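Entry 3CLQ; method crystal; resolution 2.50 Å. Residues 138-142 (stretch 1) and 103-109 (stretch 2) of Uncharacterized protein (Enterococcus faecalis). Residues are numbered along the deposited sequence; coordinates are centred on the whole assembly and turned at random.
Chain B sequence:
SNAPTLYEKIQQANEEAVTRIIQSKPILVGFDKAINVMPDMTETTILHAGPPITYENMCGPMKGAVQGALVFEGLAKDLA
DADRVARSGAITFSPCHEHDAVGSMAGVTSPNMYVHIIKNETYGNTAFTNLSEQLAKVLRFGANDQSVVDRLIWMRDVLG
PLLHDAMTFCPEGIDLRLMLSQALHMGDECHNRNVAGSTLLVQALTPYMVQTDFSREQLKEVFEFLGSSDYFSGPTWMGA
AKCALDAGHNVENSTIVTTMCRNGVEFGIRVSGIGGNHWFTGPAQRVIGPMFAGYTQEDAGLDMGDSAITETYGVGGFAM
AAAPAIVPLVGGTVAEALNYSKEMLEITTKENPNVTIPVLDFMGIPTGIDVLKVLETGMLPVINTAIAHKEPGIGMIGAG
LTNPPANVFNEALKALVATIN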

# COMPACT_ATOMS: atom_id res chain seq x y z
N VAL B 138 -17.69 -8.52 -17.10
CA VAL B 138 -18.09 -7.20 -16.64
C VAL B 138 -18.52 -6.32 -17.80
O VAL B 138 -18.00 -6.46 -18.90
CB VAL B 138 -16.91 -6.54 -15.90
CG1 VAL B 138 -16.82 -5.08 -16.22
CG2 VAL B 138 -17.00 -6.76 -14.40
N LEU B 139 -19.46 -5.42 -17.53
CA LEU B 139 -20.03 -4.54 -18.53
C LEU B 139 -19.03 -3.63 -19.24
O LEU B 139 -19.11 -3.43 -20.45
CB LEU B 139 -21.11 -3.66 -17.92
CG LEU B 139 -21.71 -2.71 -18.97
CD1 LEU B 139 -22.87 -3.38 -19.69
CD2 LEU B 139 -22.14 -1.37 -18.35
N ARG B 140 -18.10 -3.06 -18.49
CA ARG B 140 -17.15 -2.13 -19.11
C ARG B 140 -16.31 -2.77 -20.23
O ARG B 140 -15.64 -2.05 -21.00
CB ARG B 140 -16.27 -1.44 -18.06
CG ARG B 140 -15.13 -2.28 -17.55
CD ARG B 140 -14.46 -1.58 -16.38
NE ARG B 140 -14.06 -2.54 -15.35
CZ ARG B 140 -12.80 -2.93 -15.16
NH1 ARG B 140 -11.81 -2.45 -15.90
NH2 ARG B 140 -12.54 -3.81 -14.21
N PHE B 141 -16.36 -4.10 -20.33
CA PHE B 141 -15.66 -4.83 -21.39
C PHE B 141 -16.68 -5.40 -22.36
O PHE B 141 -16.34 -6.19 -23.23
CB PHE B 141 -14.82 -5.98 -20.83
CG PHE B 141 -13.57 -5.54 -20.14
CD1 PHE B 141 -12.56 -4.91 -20.84
CD2 PHE B 141 -13.40 -5.77 -18.77
CE1 PHE B 141 -11.39 -4.50 -20.19
CE2 PHE B 141 -12.24 -5.38 -18.12
CZ PHE B 141 -11.23 -4.74 -18.83
N GLY B 142 -17.94 -5.02 -22.18
CA GLY B 142 -18.97 -5.31 -23.17
C GLY B 142 -19.83 -6.52 -22.88
O GLY B 142 -20.75 -6.82 -23.65
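Stretch 2 (103-109) GSMAGVT

This is a small contact between a tight turn and a short 3-10 segment, held by one backbone hydrogen bond and flanked by side-chain packing. The two stretches belong to the same chain and bury 293 Å² between them, both sides summed.

Stretch 1 enters extended at Val138 and then coils through a 3-10 segment, Leu139 to Phe141. Phe141 N bonds to Val138 O at 3.2 Å, and Gly142 N to Leu139 O at 2.6 Å. Gly142 has a positive phi; a CB there would be jammed against the carbonyl O of Phe141.

Stretch 2 has no regular helix or strand. Its centre is a type II' beta turn from Ser104 to Gly107, closed by a weak hydrogen bond from Gly107 N to Ser104 O at 2.9 Å. Met105, a selenomethionine, takes the first corner at phi 48°, psi -110°. Ala106 takes the second.

The turn meets stretch 1 at Arg140. The CA atoms of Arg140 and Ala106 lie 4.9 Å apart. Ala106 N donates to Arg140 O at 3.0 Å, with an N-H...O angle of 154°. The same carbonyl oxygen, Arg140 O, lies 3.1 Å from Met105 CB, so both corner residues of the turn crowd around it.

Arg140 gives the largest covered area, 86 Å². Its side chain runs beside Ser104 and Met105: Arg140 CB is 3.6 Å from Ser104 O, Arg140 CD is 3.8 Å from Ser104 OG, and Arg140 CG is 4.0 Å from Met105 CG. Phe141 points its CA-to-CB bond away, but its ring comes back to the turn. Phe141 CE1 lies 3.6 Å from Met105 CG, and Met105 SE sits obliquely, 4.9 Å from the ring centroid. Leu139 adds a looser apolar contact, Leu139 CD2 to Val108 CB at 4.5 Å.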

# COMPACT_ATOMS: atom_id res chain seq x y z
N GLY B 103 -15.08 7.67 -17.98
CA GLY B 103 -15.52 6.29 -17.94
C GLY B 103 -14.42 5.30 -18.27
O GLY B 103 -13.72 5.44 -19.30
N SER B 104 -14.26 4.32 -17.39
CA SER B 104 -13.31 3.23 -17.59
C SER B 104 -13.73 2.24 -18.69
O SER B 104 -14.90 1.79 -18.72
CB SER B 104 -13.07 2.49 -16.29
OG SER B 104 -12.17 1.44 -16.53
N MSE B 105 -12.77 1.88 -19.55
CA MSE B 105 -12.98 1.10 -20.78
C MSE B 105 -14.14 1.59 -21.67
O MSE B 105 -14.06 2.65 -22.30
CB MSE B 105 -13.12 -0.39 -20.49
CG MSE B 105 -11.97 -1.00 -19.70
SE MSE B 105 -10.16 -0.90 -20.49
CE MSE B 105 -9.48 0.73 -19.57
N ALA B 106 -15.21 0.81 -21.74
CA ALA B 106 -16.34 1.21 -22.57
C ALA B 106 -16.96 2.47 -21.96
O ALA B 106 -17.53 3.32 -22.67
CB ALA B 106 -17.35 0.09 -22.69
N GLY B 107 -16.84 2.59 -20.65
CA GLY B 107 -17.18 3.82 -19.94
C GLY B 107 -18.66 4.09 -19.89
O GLY B 107 -19.10 5.16 -19.42
N VAL B 108 -19.45 3.13 -20.35
CA VAL B 108 -20.88 3.36 -20.46
C VAL B 108 -21.44 3.67 -19.10
O VAL B 108 -21.07 3.05 -18.11
CB VAL B 108 -21.63 2.18 -21.06
CG1 VAL B 108 -23.11 2.46 -21.07
CG2 VAL B 108 -21.14 1.94 -22.46
N THR B 109 -22.32 4.66 -19.05
CA THR B 109 -22.85 5.14 -17.79
C THR B 109 -24.27 5.63 -18.02
O THR B 109 -24.49 6.55 -18.81
CB THR B 109 -21.94 6.24 -17.24
OG1 THR B 109 -20.62 5.73 -17.19
CG2 THR B 109 -22.35 6.68 -15.86